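Local coordinates for exosome complex component Rrp42 (Pyrococcus abyssi, PDB 2PO1), which forms, with Rrp41, the hexameric RNase PH ring of the archaeal exosome, an RNA-degrading complex, and probably helps shape the Rrp41 active site without being catalytic itself, at residues I195-F201 with I224-E230; K203-L208 with A244-E249. The contacts are given in a common frame with arbitrary orientation. Numbering follows the deposited sequence.

Contact 1: residues I195-F201 with I224-E230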
# COMPACT_ATOMS: atom_id res chain seq x y z
N ILE C 195 -28.25 -9.09 -22.16
CA ILE C 195 -27.66 -10.16 -21.37
C ILE C 195 -26.36 -10.70 -21.97
O ILE C 195 -26.34 -11.81 -22.46
CB ILE C 195 -28.67 -11.31 -21.03
CG1 ILE C 195 -29.88 -10.75 -20.34
CG2 ILE C 195 -28.03 -12.37 -20.09
CD1 ILE C 195 -31.11 -11.58 -20.57
N PRO C 196 -25.27 -9.92 -21.89
CA PRO C 196 -23.99 -10.36 -22.40
C PRO C 196 -23.48 -11.54 -21.59
O PRO C 196 -23.63 -11.55 -20.35
CB PRO C 196 -23.09 -9.13 -22.19
CG PRO C 196 -23.69 -8.45 -21.02
CD PRO C 196 -25.15 -8.59 -21.25
N VAL C 197 -22.91 -12.51 -22.29
CA VAL C 197 -22.45 -13.77 -21.71
C VAL C 197 -21.08 -13.98 -22.31
O VAL C 197 -20.96 -13.94 -23.53
CB VAL C 197 -23.42 -14.93 -22.11
CG1 VAL C 197 -22.82 -16.27 -21.80
CG2 VAL C 197 -24.74 -14.79 -21.36
N PRO C 198 -20.03 -14.11 -21.47
CA PRO C 198 -18.76 -14.40 -22.15
C PRO C 198 -18.74 -15.87 -22.45
O PRO C 198 -19.20 -16.70 -21.63
CB PRO C 198 -17.67 -14.08 -21.12
CG PRO C 198 -18.37 -13.61 -19.90
CD PRO C 198 -19.85 -14.01 -20.01
N VAL C 199 -18.26 -16.20 -23.65
CA VAL C 199 -17.94 -17.58 -23.89
C VAL C 199 -16.46 -17.68 -24.16
O VAL C 199 -15.94 -16.91 -24.93
CB VAL C 199 -18.79 -18.09 -25.05
CG1 VAL C 199 -18.32 -19.43 -25.44
CG2 VAL C 199 -20.30 -18.09 -24.61
N THR C 200 -15.78 -18.63 -23.54
CA THR C 200 -14.33 -18.66 -23.54
C THR C 200 -13.83 -19.98 -24.08
O THR C 200 -14.38 -21.00 -23.77
CB THR C 200 -13.80 -18.41 -22.13
OG1 THR C 200 -14.00 -17.02 -21.82
CG2 THR C 200 -12.38 -18.74 -22.05
N PHE C 201 -12.84 -19.92 -24.96
CA PHE C 201 -12.24 -21.11 -25.57
C PHE C 201 -10.78 -21.20 -25.17
O PHE C 201 -10.10 -20.18 -25.10
CB PHE C 201 -12.32 -21.04 -27.12
CG PHE C 201 -13.71 -20.84 -27.64
CD1 PHE C 201 -14.34 -19.59 -27.53
CD2 PHE C 201 -14.42 -21.90 -28.19
CE1 PHE C 201 -15.66 -19.41 -27.97
CE2 PHE C 201 -15.74 -21.72 -28.63
CZ PHE C 201 -16.35 -20.48 -28.51
N ILE C 224 -9.35 -17.40 -25.61
CA ILE C 224 -10.01 -16.25 -26.19
C ILE C 224 -11.40 -16.24 -25.65
O ILE C 224 -12.04 -17.29 -25.53
CB ILE C 224 -10.01 -16.26 -27.81
CG1 ILE C 224 -10.55 -14.91 -28.33
CG2 ILE C 224 -10.81 -17.41 -28.35
CD1 ILE C 224 -10.26 -14.63 -29.79
N THR C 225 -11.84 -15.05 -25.26
CA THR C 225 -13.18 -14.89 -24.72
C THR C 225 -13.90 -13.96 -25.65
O THR C 225 -13.34 -12.93 -26.04
CB THR C 225 -13.13 -14.25 -23.33
OG1 THR C 225 -12.61 -15.20 -22.39
CG2 THR C 225 -14.52 -13.82 -22.93
N ILE C 226 -15.09 -14.40 -26.07
CA ILE C 226 -16.03 -13.61 -26.86
C ILE C 226 -17.29 -13.40 -26.04
O ILE C 226 -17.96 -14.36 -25.68
CB ILE C 226 -16.51 -14.38 -28.16
CG1 ILE C 226 -15.34 -15.09 -28.86
CG2 ILE C 226 -17.26 -13.45 -29.06
CD1 ILE C 226 -14.25 -14.10 -29.34
N THR C 227 -17.65 -12.15 -25.80
CA THR C 227 -18.84 -11.83 -25.06
C THR C 227 -19.87 -11.21 -25.98
O THR C 227 -19.59 -10.24 -26.67
CB THR C 227 -18.50 -10.79 -23.97
OG1 THR C 227 -17.49 -11.33 -23.15
CG2 THR C 227 -19.74 -10.45 -23.14
N THR C 228 -21.06 -11.80 -25.99
CA THR C 228 -22.06 -11.41 -26.94
C THR C 228 -23.39 -11.27 -26.21
O THR C 228 -23.59 -11.92 -25.19
CB THR C 228 -22.21 -12.45 -28.08
OG1 THR C 228 -22.61 -13.69 -27.52
CG2 THR C 228 -20.88 -12.63 -28.77
N ASP C 229 -24.29 -10.44 -26.76
CA ASP C 229 -25.65 -10.32 -26.20
C ASP C 229 -26.71 -10.92 -27.12
O ASP C 229 -26.36 -11.42 -28.20
CB ASP C 229 -26.01 -8.87 -25.84
CG ASP C 229 -25.99 -7.94 -27.02
OD1 ASP C 229 -25.70 -6.75 -26.78
OD2 ASP C 229 -26.27 -8.35 -28.19
N GLU C 230 -27.97 -10.83 -26.69
CA GLU C 230 -29.15 -11.39 -27.40
C GLU C 230 -29.29 -10.78 -28.77
O GLU C 230 -30.12 -11.24 -29.55
CB GLU C 230 -30.46 -10.90 -26.77
CG GLU C 230 -30.68 -11.09 -25.33
CD GLU C 230 -30.08 -9.95 -24.52
OE1 GLU C 230 -28.87 -9.94 -24.39
OE2 GLU C 230 -30.82 -9.11 -24.01
O HOH W 1 -20.60 -14.93 -26.04
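This is a buried antiparallel pairing of the two central strands, 197-204 and 222-228, in the four-stranded sheet of the second RNase PH domain. Backbone bonds join V197 with T228, V199 with I226 and F201 with I224; V199 N to I226 O is 2.8 Å and the return, I226 N to V199 O, 2.9 Å. P198 faces T227 at a non-hydrogen-bonded position, where its lack of an NH costs no bond to this neighbour. V199, F201, I226 and T228 share one face, where F201, I226 and T228 meet helix 247-275 and V199 meets Y36. P198 and T225 lie on the other face, against helix 152-166; there T200 OG1 bonds D154 and sits only 2.4 Å from T225 OG1. Water 1 joins V197 O, I226 O and T228 OG1. Beyond the strands, E230 OE1 takes a very short 2.5 Å bond from I195 N. Main-chain bonds thus set the register, while D154 and water 1 meet the buried hydroxyls of T200 and T228.

Contact 2: residues K203-L208 with A244-E249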
# COMPACT_ATOMS: atom_id res chain seq x y z
N LYS C 203 -7.30 -22.66 -26.63
CA LYS C 203 -6.66 -23.28 -27.75
C LYS C 203 -5.61 -24.24 -27.18
O LYS C 203 -4.70 -23.82 -26.43
CB LYS C 203 -6.01 -22.25 -28.65
CG LYS C 203 -5.17 -22.82 -29.75
CD LYS C 203 -5.00 -21.79 -30.85
CE LYS C 203 -4.16 -22.38 -31.99
NZ LYS C 203 -4.08 -21.35 -33.07
N ILE C 204 -5.77 -25.51 -27.51
CA ILE C 204 -4.82 -26.57 -27.14
C ILE C 204 -4.34 -27.24 -28.42
O ILE C 204 -5.11 -27.91 -29.11
CB ILE C 204 -5.48 -27.59 -26.21
CG1 ILE C 204 -6.15 -26.85 -25.04
CG2 ILE C 204 -4.47 -28.65 -25.77
CD1 ILE C 204 -6.93 -27.75 -24.05
N GLY C 205 -3.07 -27.02 -28.76
CA GLY C 205 -2.58 -27.35 -30.08
C GLY C 205 -3.41 -26.62 -31.13
O GLY C 205 -3.54 -25.39 -31.08
N ASN C 206 -3.99 -27.35 -32.07
CA ASN C 206 -4.75 -26.73 -33.14
C ASN C 206 -6.24 -26.81 -32.91
O ASN C 206 -7.03 -26.70 -33.83
CB ASN C 206 -4.34 -27.30 -34.49
CG ASN C 206 -3.03 -26.71 -34.97
OD1 ASN C 206 -2.60 -25.65 -34.50
ND2 ASN C 206 -2.39 -27.40 -35.90
N ILE C 207 -6.61 -26.99 -31.66
CA ILE C 207 -7.98 -27.26 -31.32
C ILE C 207 -8.47 -26.27 -30.27
O ILE C 207 -7.80 -26.07 -29.23
CB ILE C 207 -8.09 -28.69 -30.77
CG1 ILE C 207 -8.00 -29.71 -31.89
CG2 ILE C 207 -9.41 -28.87 -30.09
CD1 ILE C 207 -7.56 -31.07 -31.41
N LEU C 208 -9.63 -25.65 -30.52
CA LEU C 208 -10.30 -24.86 -29.50
C LEU C 208 -11.40 -25.65 -28.85
O LEU C 208 -12.18 -26.33 -29.50
CB LEU C 208 -10.91 -23.56 -30.03
CG LEU C 208 -10.18 -22.58 -30.95
CD1 LEU C 208 -10.68 -21.21 -30.76
CD2 LEU C 208 -8.67 -22.58 -30.84
N ALA C 244 -1.40 -18.10 -29.91
CA ALA C 244 -1.74 -17.33 -31.05
C ALA C 244 -2.96 -17.99 -31.64
O ALA C 244 -3.09 -19.20 -31.57
CB ALA C 244 -0.64 -17.35 -32.04
N PHE C 245 -3.84 -17.19 -32.21
CA PHE C 245 -5.00 -17.74 -32.86
C PHE C 245 -4.92 -17.36 -34.31
O PHE C 245 -4.34 -16.33 -34.66
CB PHE C 245 -6.25 -17.16 -32.24
CG PHE C 245 -6.51 -17.68 -30.86
CD1 PHE C 245 -7.44 -18.68 -30.67
CD2 PHE C 245 -5.83 -17.16 -29.77
CE1 PHE C 245 -7.72 -19.17 -29.43
CE2 PHE C 245 -6.10 -17.65 -28.49
CZ PHE C 245 -7.06 -18.68 -28.32
N LYS C 246 -5.49 -18.21 -35.15
CA LYS C 246 -5.66 -17.91 -36.54
C LYS C 246 -6.93 -17.10 -36.66
O LYS C 246 -7.83 -17.22 -35.81
CB LYS C 246 -5.81 -19.21 -37.35
CG LYS C 246 -4.58 -20.10 -37.35
CD LYS C 246 -3.39 -19.33 -37.87
CE LYS C 246 -2.23 -20.25 -38.15
NZ LYS C 246 -1.10 -19.40 -38.54
N LEU C 247 -7.00 -16.27 -37.68
CA LEU C 247 -8.20 -15.46 -37.95
C LEU C 247 -9.46 -16.36 -38.07
O LEU C 247 -10.55 -16.01 -37.59
CB LEU C 247 -8.00 -14.67 -39.26
CG LEU C 247 -8.99 -13.59 -39.75
CD1 LEU C 247 -9.83 -14.07 -40.85
CD2 LEU C 247 -9.84 -13.00 -38.63
N GLU C 248 -9.30 -17.52 -38.69
CA GLU C 248 -10.40 -18.46 -38.85
C GLU C 248 -10.77 -19.09 -37.53
O GLU C 248 -11.88 -19.52 -37.38
CB GLU C 248 -10.06 -19.53 -39.86
CG GLU C 248 -8.57 -19.71 -39.97
CD GLU C 248 -7.94 -18.68 -40.91
OE1 GLU C 248 -8.51 -18.42 -42.03
OE2 GLU C 248 -6.87 -18.15 -40.53
N GLU C 249 -9.84 -19.15 -36.57
CA GLU C 249 -10.18 -19.64 -35.21
C GLU C 249 -11.00 -18.64 -34.45
O GLU C 249 -11.96 -19.00 -33.78
CB GLU C 249 -8.93 -20.01 -34.42
CG GLU C 249 -8.20 -21.29 -34.99
CD GLU C 249 -6.81 -21.50 -34.41
OE1 GLU C 249 -6.22 -20.53 -33.88
OE2 GLU C 249 -6.28 -22.63 -34.50
O HOH W 2 -7.88 -24.69 -35.21
O HOH W 3 -3.76 -23.25 -35.51
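The β-hairpin end 203-208 meets the start of helix 247-275 through one buried lysine, one glutamate and a small apolar patch. The charged part centres on K203, whose fully extended side chain carries NZ to E249 OE1 in a very short salt bridge of 2.4 Å; NZ also donates to A244 O at 2.8 Å. E249 OE1 accepts a second bond, from K246 N at 2.7 Å. Since K246 is the N-cap and E249 the third residue of the helix, this is the E249-to-N-cap half of a capping box, so the carboxylate that pairs with the lysine also holds the helix start. Water links the other carboxylate oxygen to the turn: water 2 donates to N206 O (2.6 Å) and E249 OE2 (2.7 Å), and water 3 to N206 OD1 (2.9 Å) and E249 OE2 (2.8 Å). The apolar part lies around F245. K203 CD sits over the ring face in a CH-pi contact, 4.2 Å from the centroid, and L208 CD2 comes within 3.8 Å of F245 CE1. The turn itself is type II', from I204 to I207, with G205 at a positive phi that favours glycine; it closes the hairpin of strands 197-204 and 207-210. I204 packs between helices 13-23 and 214-219, while F245 and K246 bond to the Rrp41 (exonuclease 1) chain, K246 through a salt bridge, which places this helix start at the subunit interface.

In the fold
Contacts 1 and 2 share strand 197-204, and helix 247-275, which begins in contact 2, continues across contact 1, where T256, A257 and A261 pack under the strand pair. Their centres are about 17 Å apart, yet they touch, with I224 CG2 3.7 Å from F245 CE1 and F201 CB 4.0 Å from L208 CD1, so the apolar layer between sheet and helix runs from one into the other. The bound RNA is about 13 Å from the nearest atom of contact 1 and about 20 Å from that of contact 2. Both also reach the Rrp41 chain, through D229 and I224 in contact 1 and residues 244-247 in contact 2.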